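Local coordinates for protein argonaute (Methanocaldococcus jannaschii, PDB 5G5S) that uses short single-stranded DNA guides to bind and slice complementary target DNA, and may defend the cell against invading genetic elements, at residues A[403-408]-A[416-421]; A[433-438]-A[442-447]; A[446-451]-A[458-463]. All coordinates share one frame; numbering follows the deposited sequence.

Interaction 1: residues A[403-408]-A[416-421]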
loop_
_atom_site.group_PDB
_atom_site.type_symbol
_atom_site.label_atom_id
_atom_site.label_comp_id
_atom_site.label_asym_id
_atom_site.label_seq_id
_atom_site.Cartn_x
_atom_site.Cartn_y
_atom_site.Cartn_z
ATOM N N ARG A 403 18.814 30.937 9.119
ATOM C CA ARG A 403 18.786 29.737 8.282
ATOM C C ARG A 403 17.635 29.742 7.256
ATOM O O ARG A 403 17.066 28.693 6.942
ATOM C CB ARG A 403 18.829 28.459 9.135
ATOM C CG ARG A 403 20.196 28.175 9.736
ATOM C CD ARG A 403 20.140 27.058 10.750
ATOM N NE ARG A 403 21.089 27.278 11.840
ATOM C CZ ARG A 403 20.765 27.765 13.034
ATOM N NH1 ARG A 403 19.501 28.062 13.318
ATOM N NH2 ARG A 403 21.695 27.932 13.964
ATOM N N TRP A 404 17.322 30.944 6.725
ATOM C CA TRP A 404 16.335 31.190 5.674
ATOM C C TRP A 404 17.132 31.144 4.379
ATOM O O TRP A 404 18.065 31.935 4.203
ATOM C CB TRP A 404 15.687 32.581 5.832
ATOM C CG TRP A 404 14.759 32.710 6.999
ATOM C CD1 TRP A 404 15.102 32.969 8.293
ATOM C CD2 TRP A 404 13.327 32.661 6.963
ATOM N NE1 TRP A 404 13.972 33.040 9.077
ATOM C CE2 TRP A 404 12.866 32.855 8.284
ATOM C CE3 TRP A 404 12.381 32.466 5.941
ATOM C CZ2 TRP A 404 11.503 32.862 8.610
ATOM C CZ3 TRP A 404 11.032 32.466 6.267
ATOM C CH2 TRP A 404 10.605 32.655 7.587
ATOM N N LYS A 405 16.805 30.197 3.497
ATOM C CA LYS A 405 17.519 29.996 2.240
ATOM C C LYS A 405 16.575 29.780 1.059
ATOM O O LYS A 405 15.527 29.137 1.207
ATOM C CB LYS A 405 18.463 28.781 2.361
ATOM C CG LYS A 405 19.727 29.022 3.180
ATOM C CD LYS A 405 20.530 27.736 3.377
ATOM C CE LYS A 405 22.018 27.965 3.576
ATOM N NZ LYS A 405 22.343 28.642 4.865
ATOM N N TYR A 406 16.978 30.271 -0.125
ATOM C CA TYR A 406 16.235 30.078 -1.368
ATOM C C TYR A 406 16.816 28.898 -2.143
ATOM O O TYR A 406 18.019 28.636 -2.049
ATOM C CB TYR A 406 16.264 31.332 -2.250
ATOM C CG TYR A 406 15.321 32.435 -1.821
ATOM C CD1 TYR A 406 13.941 32.287 -1.946
ATOM C CD2 TYR A 406 15.808 33.666 -1.391
ATOM C CE1 TYR A 406 13.068 33.312 -1.582
ATOM C CE2 TYR A 406 14.946 34.704 -1.040
ATOM C CZ TYR A 406 13.575 34.520 -1.131
ATOM O OH TYR A 406 12.725 35.543 -0.787
ATOM N N PHE A 407 15.962 28.193 -2.909
ATOM C CA PHE A 407 16.369 27.054 -3.731
ATOM C C PHE A 407 15.573 26.985 -5.043
ATOM O O PHE A 407 14.480 27.554 -5.145
ATOM C CB PHE A 407 16.242 25.724 -2.939
ATOM C CG PHE A 407 14.835 25.197 -2.742
ATOM C CD1 PHE A 407 14.082 25.573 -1.638
ATOM C CD2 PHE A 407 14.270 24.314 -3.658
ATOM C CE1 PHE A 407 12.782 25.087 -1.459
ATOM C CE2 PHE A 407 12.963 23.844 -3.488
ATOM C CZ PHE A 407 12.229 24.230 -2.387
ATOM N N SER A 408 16.107 26.239 -6.023
ATOM C CA SER A 408 15.465 25.984 -7.313
ATOM C C SER A 408 15.312 24.462 -7.491
ATOM O O SER A 408 16.209 23.712 -7.098
ATOM C CB SER A 408 16.301 26.571 -8.446
ATOM O OG SER A 408 15.746 26.284 -9.719
ATOM N N ILE A 416 22.003 21.624 -1.669
ATOM C CA ILE A 416 22.505 20.556 -0.785
ATOM C C ILE A 416 23.987 20.842 -0.431
ATOM O O ILE A 416 24.378 20.682 0.728
ATOM C CB ILE A 416 22.264 19.119 -1.378
ATOM C CG1 ILE A 416 20.759 18.795 -1.589
ATOM C CG2 ILE A 416 22.975 18.002 -0.582
ATOM C CD1 ILE A 416 19.846 18.755 -0.329
ATOM N N LYS A 417 24.779 21.330 -1.417
ATOM C CA LYS A 417 26.194 21.694 -1.251
ATOM C C LYS A 417 26.370 22.893 -0.305
ATOM O O LYS A 417 27.396 22.995 0.369
ATOM C CB LYS A 417 26.847 21.976 -2.610
ATOM N N GLU A 418 25.358 23.782 -0.249
ATOM C CA GLU A 418 25.313 24.963 0.614
ATOM C C GLU A 418 25.039 24.560 2.078
ATOM O O GLU A 418 25.634 25.146 2.985
ATOM C CB GLU A 418 24.235 25.935 0.107
ATOM C CG GLU A 418 24.393 27.368 0.584
ATOM C CD GLU A 418 23.459 28.368 -0.072
ATOM O OE1 GLU A 418 23.276 28.298 -1.309
ATOM O OE2 GLU A 418 22.939 29.251 0.647
ATOM N N ILE A 419 24.136 23.564 2.301
ATOM C CA ILE A 419 23.762 23.054 3.631
ATOM C C ILE A 419 24.895 22.205 4.233
ATOM O O ILE A 419 25.224 22.392 5.408
ATOM C CB ILE A 419 22.412 22.257 3.615
ATOM C CG1 ILE A 419 21.262 22.990 2.868
ATOM C CG2 ILE A 419 21.996 21.783 5.025
ATOM C CD1 ILE A 419 20.435 24.041 3.640
ATOM N N LYS A 420 25.455 21.253 3.436
ATOM C CA LYS A 420 26.528 20.315 3.811
ATOM C C LYS A 420 27.773 21.009 4.364
ATOM O O LYS A 420 28.429 20.461 5.256
ATOM C CB LYS A 420 26.880 19.382 2.635
ATOM C CG LYS A 420 27.702 18.154 3.024
ATOM C CD LYS A 420 27.646 17.061 1.962
ATOM C CE LYS A 420 28.753 16.039 2.111
ATOM N NZ LYS A 420 28.629 15.228 3.353
ATOM N N SER A 421 28.058 22.234 3.866
ATOM C CA SER A 421 29.168 23.096 4.282
ATOM C C SER A 421 29.131 23.365 5.796
ATOM O O SER A 421 30.181 23.619 6.404
ATOM C CB SER A 421 29.138 24.408 3.505
ATOM O OG SER A 421 29.136 24.178 2.106
#
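The carboxylate of Glu418 is the flat group that touches the other segment here, and it meets the side chain of Lys405 with one oxygen rather than with its whole face. OE2 of Glu418 lies 3.3 Å from CE of Lys405, and that methylene stands tilted out of the carboxylate plane. CE sits next to the ammonium group and probably carries some of its positive charge, which would make it a favourable neighbour for a carboxylate oxygen. The ammonium itself stays further off: NZ of Lys405 is 4.3 Å from OE2 of Glu418, opposite in charge but beyond salt-bridge range. The bend at the last torsion of Lys405 (chi4 68°) turns NZ away from the oxygen, so the CE methylene is what faces it. The two side chains approach from opposite directions, Glu418 extended beyond CG. Lower down the lysine, CD packs on the CD1 tip of Ile419 at 3.7 Å. Lysine suits this partly exposed place because its methylenes can lie against an isoleucine while its charged end remains near an acid. Ile419, itself buried, also touches Leu454. Ser421 OG donates to Lys417 O over 2.7 Å, in the carbonyl plane, a side-chain bond back to a backbone oxygen four residues earlier. The backbone of Lys405 bonds to Ile362 and Ile364 of strand 357-365, whereas Trp404 packs on helix 372-390, on the other side of the sheet. This small contact, 144 Å² in all, seats helix 412-420 beside strand 397-407, an edge strand of the four-stranded parallel sheet, from which the chain has just come. A helix laid back against its preceding strand in this way is a feature of the parallel alpha/beta sheet of the Rossmann-like Mid domain.

Interaction 2: residues A[433-438]-A[442-447]; sequences IGKEKY and DYYEIL
Tyr444 reaches across to Gly434, Lys435 and Lys437 where strand 428-434 gives way to helix 442-452, the first half of a beta-alpha-beta unit in the Mid domain. Along the helix, Asp442 O accepts the backbone N of Ile446. Two residues on from Asp442, Tyr444 does nearly all the work. Its CG stands anti to its own carbonyl carbon (chi1 -68°), and the ring leans from the helix toward the end of the strand. Lys435 N donates an almost straight hydrogen bond to Tyr444 OH, 2.9 Å long with an angle of 165° at the hydrogen. The same hydroxyl also bonds to Asp365, so two partners hold this buried polar tip. At the ring's edge, in its plane, Lys435 O lies 3.3 Å from Tyr444 CE2. Gly434 suits its place because it has no side chain to stand in the way: its CA comes within 3.6 Å of Tyr444 CZ. Lys437 crosses the tyrosine at about a right angle and brings CE to 3.4 Å from Tyr444 OH. The chain of Lys437 thus covers the phenol end with methylenes while its NZ goes on to a salt bridge with Glu367, which Lys435 NZ joins as well. Glu367 thus takes both ammonium groups, which would balance part of their charge. Further along, Leu447 turns to helix 412-420, where it packs on Ile412, Ile415 and Ile416, and its backbone N bonds to Tyr443 O at 2.9 Å.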
loop_
_atom_site.group_PDB
_atom_site.type_symbol
_atom_site.label_atom_id
_atom_site.label_comp_id
_atom_site.label_asym_id
_atom_site.label_seq_id
_atom_site.Cartn_x
_atom_site.Cartn_y
_atom_site.Cartn_z
ATOM N N ILE A 433 8.969 25.397 1.713
ATOM C CA ILE A 433 7.829 26.137 1.168
ATOM C C ILE A 433 7.966 26.087 -0.363
ATOM O O ILE A 433 8.892 26.677 -0.934
ATOM C CB ILE A 433 7.746 27.603 1.706
ATOM C CG1 ILE A 433 8.114 27.742 3.221
ATOM C CG2 ILE A 433 6.410 28.278 1.338
ATOM C CD1 ILE A 433 7.165 27.101 4.240
ATOM N N GLY A 434 7.071 25.339 -0.997
ATOM C CA GLY A 434 7.074 25.155 -2.441
ATOM C C GLY A 434 5.803 25.578 -3.142
ATOM O O GLY A 434 4.918 26.180 -2.528
ATOM N N LYS A 435 5.717 25.263 -4.441
ATOM C CA LYS A 435 4.576 25.590 -5.303
ATOM C C LYS A 435 4.162 24.419 -6.207
ATOM O O LYS A 435 4.936 23.471 -6.364
ATOM C CB LYS A 435 4.830 26.884 -6.111
ATOM C CG LYS A 435 6.068 26.869 -7.003
ATOM C CD LYS A 435 5.967 27.898 -8.117
ATOM C CE LYS A 435 5.529 27.275 -9.423
ATOM N NZ LYS A 435 5.528 28.262 -10.530
ATOM N N GLU A 436 2.937 24.471 -6.772
ATOM C CA GLU A 436 2.407 23.419 -7.643
ATOM C C GLU A 436 3.171 23.324 -8.965
ATOM O O GLU A 436 3.015 24.170 -9.848
ATOM C CB GLU A 436 0.881 23.563 -7.849
ATOM C CG GLU A 436 0.212 22.387 -8.556
ATOM C CD GLU A 436 0.418 21.011 -7.950
ATOM O OE1 GLU A 436 0.059 20.815 -6.767
ATOM O OE2 GLU A 436 0.921 20.120 -8.670
ATOM N N LYS A 437 4.056 22.336 -9.025
ATOM C CA LYS A 437 4.876 22.056 -10.191
ATOM C C LYS A 437 4.486 20.754 -10.881
ATOM O O LYS A 437 5.222 20.273 -11.738
ATOM C CB LYS A 437 6.349 21.992 -9.799
ATOM C CG LYS A 437 6.911 23.284 -9.239
ATOM C CD LYS A 437 8.407 23.162 -9.022
ATOM C CE LYS A 437 9.033 24.495 -8.652
ATOM N NZ LYS A 437 8.987 25.467 -9.777
ATOM N N TYR A 438 3.370 20.157 -10.467
ATOM C CA TYR A 438 2.891 18.903 -11.058
ATOM C C TYR A 438 3.900 17.758 -10.959
ATOM O O TYR A 438 4.297 17.370 -9.865
ATOM C CB TYR A 438 2.322 19.101 -12.467
ATOM C CG TYR A 438 1.197 20.107 -12.479
ATOM C CD1 TYR A 438 -0.046 19.793 -11.954
ATOM C CD2 TYR A 438 1.386 21.383 -12.988
ATOM C CE1 TYR A 438 -1.075 20.715 -11.947
ATOM C CE2 TYR A 438 0.363 22.311 -12.987
ATOM C CZ TYR A 438 -0.863 21.971 -12.466
ATOM O OH TYR A 438 -1.880 22.895 -12.468
ATOM N N ASP A 442 8.081 15.983 -7.536
ATOM C CA ASP A 442 9.002 14.931 -7.117
ATOM C C ASP A 442 10.382 15.489 -6.745
ATOM O O ASP A 442 11.088 14.857 -5.960
ATOM C CB ASP A 442 9.100 13.829 -8.185
ATOM C CG ASP A 442 7.910 12.875 -8.202
ATOM O OD1 ASP A 442 7.335 12.612 -7.113
ATOM O OD2 ASP A 442 7.578 12.362 -9.291
ATOM N N TYR A 443 10.748 16.688 -7.277
ATOM C CA TYR A 443 12.000 17.372 -6.949
ATOM C C TYR A 443 11.996 17.797 -5.478
ATOM O O TYR A 443 13.049 17.805 -4.847
ATOM C CB TYR A 443 12.257 18.577 -7.873
ATOM C CG TYR A 443 12.768 18.228 -9.258
ATOM C CD1 TYR A 443 14.003 17.608 -9.433
ATOM C CD2 TYR A 443 12.057 18.595 -10.398
ATOM C CE1 TYR A 443 14.489 17.306 -10.705
ATOM C CE2 TYR A 443 12.539 18.312 -11.677
ATOM C CZ TYR A 443 13.759 17.671 -11.827
ATOM O OH TYR A 443 14.237 17.390 -13.088
ATOM N N TYR A 444 10.804 18.096 -4.918
ATOM C CA TYR A 444 10.635 18.428 -3.498
ATOM C C TYR A 444 10.902 17.198 -2.636
ATOM O O TYR A 444 11.476 17.324 -1.554
ATOM C CB TYR A 444 9.236 19.000 -3.211
ATOM C CG TYR A 444 8.977 20.369 -3.815
ATOM C CD1 TYR A 444 9.826 21.443 -3.554
ATOM C CD2 TYR A 444 7.836 20.611 -4.575
ATOM C CE1 TYR A 444 9.582 22.707 -4.096
ATOM C CE2 TYR A 444 7.565 21.877 -5.094
ATOM C CZ TYR A 444 8.450 22.917 -4.864
ATOM O OH TYR A 444 8.195 24.160 -5.377
ATOM N N GLU A 445 10.520 16.005 -3.139
ATOM C CA GLU A 445 10.758 14.712 -2.482
ATOM C C GLU A 445 12.259 14.368 -2.577
ATOM O O GLU A 445 12.815 13.781 -1.644
ATOM C CB GLU A 445 9.895 13.601 -3.117
ATOM C CG GLU A 445 8.394 13.730 -2.879
ATOM C CD GLU A 445 7.946 13.673 -1.432
ATOM O OE1 GLU A 445 8.446 12.807 -0.676
ATOM O OE2 GLU A 445 7.098 14.511 -1.051
ATOM N N ILE A 446 12.912 14.762 -3.703
ATOM C CA ILE A 446 14.360 14.600 -3.916
ATOM C C ILE A 446 15.090 15.433 -2.867
ATOM O O ILE A 446 16.037 14.940 -2.257
ATOM C CB ILE A 446 14.797 14.932 -5.384
ATOM C CG1 ILE A 446 14.315 13.858 -6.381
ATOM C CG2 ILE A 446 16.309 15.185 -5.534
ATOM C CD1 ILE A 446 14.661 12.406 -5.991
ATOM N N LEU A 447 14.601 16.669 -2.621
ATOM C CA LEU A 447 15.153 17.584 -1.626
ATOM C C LEU A 447 15.083 16.994 -0.219
ATOM O O LEU A 447 16.086 17.010 0.474
ATOM C CB LEU A 447 14.491 18.982 -1.694
ATOM C CG LEU A 447 15.154 20.097 -0.847
ATOM C CD1 LEU A 447 16.540 20.437 -1.361
ATOM C CD2 LEU A 447 14.294 21.344 -0.801
#

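Interaction 3: residues A[446-451]-A[458-463]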
loop_
_atom_site.group_PDB
_atom_site.type_symbol
_atom_site.label_atom_id
_atom_site.label_comp_id
_atom_site.label_asym_id
_atom_site.label_seq_id
_atom_site.Cartn_x
_atom_site.Cartn_y
_atom_site.Cartn_z
ATOM N N ILE A 446 12.912 14.762 -3.703
ATOM C CA ILE A 446 14.360 14.600 -3.916
ATOM C C ILE A 446 15.090 15.433 -2.867
ATOM O O ILE A 446 16.037 14.940 -2.257
ATOM C CB ILE A 446 14.797 14.932 -5.384
ATOM C CG1 ILE A 446 14.315 13.858 -6.381
ATOM C CG2 ILE A 446 16.309 15.185 -5.534
ATOM C CD1 ILE A 446 14.661 12.406 -5.991
ATOM N N LEU A 447 14.601 16.669 -2.621
ATOM C CA LEU A 447 15.153 17.584 -1.626
ATOM C C LEU A 447 15.083 16.994 -0.219
ATOM O O LEU A 447 16.086 17.010 0.474
ATOM C CB LEU A 447 14.491 18.982 -1.694
ATOM C CG LEU A 447 15.154 20.097 -0.847
ATOM C CD1 LEU A 447 16.540 20.437 -1.361
ATOM C CD2 LEU A 447 14.294 21.344 -0.801
ATOM N N LYS A 448 13.935 16.428 0.179
ATOM C CA LYS A 448 13.751 15.812 1.503
ATOM C C LYS A 448 14.715 14.655 1.772
ATOM O O LYS A 448 15.319 14.585 2.849
ATOM C CB LYS A 448 12.316 15.337 1.689
ATOM C CG LYS A 448 11.313 16.469 1.799
ATOM C CD LYS A 448 10.022 16.008 2.476
ATOM C CE LYS A 448 9.166 15.096 1.637
ATOM N NZ LYS A 448 7.850 14.859 2.287
ATOM N N LYS A 449 14.826 13.751 0.791
ATOM C CA LYS A 449 15.666 12.563 0.814
ATOM C C LYS A 449 17.144 12.931 1.018
ATOM O O LYS A 449 17.761 12.448 1.966
ATOM C CB LYS A 449 15.439 11.752 -0.472
ATOM C CG LYS A 449 16.213 10.450 -0.564
ATOM C CD LYS A 449 15.845 9.706 -1.828
ATOM C CE LYS A 449 16.657 10.090 -3.042
ATOM N NZ LYS A 449 16.002 9.638 -4.299
ATOM N N GLN A 450 17.678 13.805 0.150
ATOM C CA GLN A 450 19.060 14.306 0.172
ATOM C C GLN A 450 19.375 15.129 1.422
ATOM O O GLN A 450 20.529 15.171 1.849
ATOM C CB GLN A 450 19.379 15.111 -1.100
ATOM C CG GLN A 450 19.496 14.254 -2.361
ATOM C CD GLN A 450 20.181 14.965 -3.505
ATOM O OE1 GLN A 450 20.040 16.177 -3.706
ATOM N NE2 GLN A 450 20.926 14.210 -4.299
ATOM N N LEU A 451 18.353 15.801 1.979
ATOM C CA LEU A 451 18.415 16.595 3.205
ATOM C C LEU A 451 18.619 15.637 4.382
ATOM O O LEU A 451 19.436 15.924 5.251
ATOM C CB LEU A 451 17.089 17.362 3.382
ATOM C CG LEU A 451 17.097 18.883 3.592
ATOM C CD1 LEU A 451 18.205 19.573 2.837
ATOM C CD2 LEU A 451 15.763 19.471 3.197
ATOM N N SER A 458 12.826 16.819 7.292
ATOM C CA SER A 458 12.148 17.913 6.606
ATOM C C SER A 458 10.714 17.643 6.227
ATOM O O SER A 458 10.315 16.487 6.071
ATOM C CB SER A 458 12.931 18.311 5.358
ATOM O OG SER A 458 13.249 17.182 4.563
ATOM N N GLN A 459 9.952 18.727 6.030
ATOM C CA GLN A 459 8.574 18.661 5.571
ATOM C C GLN A 459 8.303 19.779 4.571
ATOM O O GLN A 459 8.664 20.937 4.809
ATOM C CB GLN A 459 7.565 18.674 6.739
ATOM C CG GLN A 459 6.094 18.412 6.328
ATOM C CD GLN A 459 5.873 17.150 5.523
ATOM O OE1 GLN A 459 5.376 17.177 4.394
ATOM N NE2 GLN A 459 6.231 16.013 6.080
ATOM N N ASN A 460 7.688 19.409 3.437
ATOM C CA ASN A 460 7.317 20.336 2.377
ATOM C C ASN A 460 5.837 20.656 2.450
ATOM O O ASN A 460 5.041 19.822 2.884
ATOM C CB ASN A 460 7.728 19.816 0.990
ATOM C CG ASN A 460 7.206 18.443 0.609
ATOM O OD1 ASN A 460 7.049 17.537 1.433
ATOM N ND2 ASN A 460 6.998 18.241 -0.678
ATOM N N ILE A 461 5.481 21.888 2.059
ATOM C CA ILE A 461 4.119 22.421 2.069
ATOM C C ILE A 461 3.927 23.337 0.851
ATOM O O ILE A 461 4.874 24.036 0.476
ATOM C CB ILE A 461 3.856 23.125 3.444
ATOM C CG1 ILE A 461 2.390 23.018 3.951
ATOM C CG2 ILE A 461 4.512 24.515 3.612
ATOM C CD1 ILE A 461 1.366 23.885 3.293
ATOM N N LEU A 462 2.740 23.302 0.201
ATOM C CA LEU A 462 2.483 24.175 -0.956
ATOM C C LEU A 462 1.985 25.519 -0.458
ATOM O O LEU A 462 0.983 25.576 0.265
ATOM C CB LEU A 462 1.492 23.565 -1.975
ATOM C CG LEU A 462 1.887 22.254 -2.679
ATOM C CD1 LEU A 462 0.741 21.739 -3.526
ATOM C CD2 LEU A 462 3.137 22.413 -3.550
ATOM N N TRP A 463 2.706 26.597 -0.815
ATOM C CA TRP A 463 2.390 27.963 -0.398
ATOM C C TRP A 463 0.992 28.441 -0.774
ATOM O O TRP A 463 0.332 29.065 0.058
ATOM C CB TRP A 463 3.462 28.972 -0.840
ATOM C CG TRP A 463 3.154 30.384 -0.432
ATOM C CD1 TRP A 463 2.913 31.440 -1.262
ATOM C CD2 TRP A 463 2.910 30.856 0.900
ATOM N NE1 TRP A 463 2.590 32.555 -0.526
ATOM C CE2 TRP A 463 2.572 32.223 0.804
ATOM C CE3 TRP A 463 2.963 30.257 2.174
ATOM C CZ2 TRP A 463 2.306 33.007 1.931
ATOM C CZ3 TRP A 463 2.690 31.033 3.288
ATOM C CH2 TRP A 463 2.360 32.389 3.161
#
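The second half of a beta-alpha-beta unit, where helix 442-452 runs back along strand 456-462, is held here by Lys448, Leu451, Ser458 and Asn460, partly within the region that binds the 5'-phosphorylated end of the guide DNA. The short helix and strand segments are nearly antiparallel (167°), with axes 8.5 Å apart at their closest. Such closeness is possible because Ser458 is small: its OG lies 3.4 Å from both CA and CG of Lys448, so the hydroxyl rests against the helix surface itself. Leu451, one turn on, presses CD2 to within 3.7 Å of Ser458 CB and adds an apolar wall on that side. Past Ser458 the lysine passes across the strand, CD of Lys448 coming to 3.6 Å from Ser458 O, and bends at its third torsion (chi3 -71°), which brings the ammonium to Asn460. Lys448 NZ donates to Asn460 OD1 at 2.9 Å, the donor tilted 30° from the plane of the amide carbonyl, and the two side chains cross at about a right angle. Asparagine suits the place, giving the cation a neutral acceptor on a side chain short enough to stay close to the strand. Lys448 also lies beside Gln459, the two pointing the same way, and makes long, weak ion pairs with Glu445 and with the C-terminal carboxylate of Ile715. Lys485 of helix 473-485 reaches in from another direction and bonds to Ser458 O. Gln459 ligates a divalent metal in a structure of this protein, and 459-462 binds the guide's 5' end. The gathering of Lys448, Gln459 and Lys485 resembles the lysine-glutamine-lysine set with which Argonaute Mid domains hold a 5'-phosphate, and is consistent with a pocket made for that anion.

In the fold
Following the chain, interaction 1 closes first, bringing helix 412-420 back to strand 397-407 across a short connection. The chain then enters strand 428-434, and interaction 2 closes the turn to helix 442-452. Interaction 3 opens on that same helix, sharing Ile446 and Leu447 with interaction 2, and ends on strand 456-462. None lies within another, though interactions 2 and 3 overlap by the two shared residues. Strands 428-434 and 456-462 are neighbours in the four-stranded parallel sheet, so Gly434 N meets Ile461 O at 2.9 Å. Phe407 packs on Tyr444 and Leu447, and Ile416 on Leu451 and Gln450, joining both helices over one face of the Mid-domain sheet.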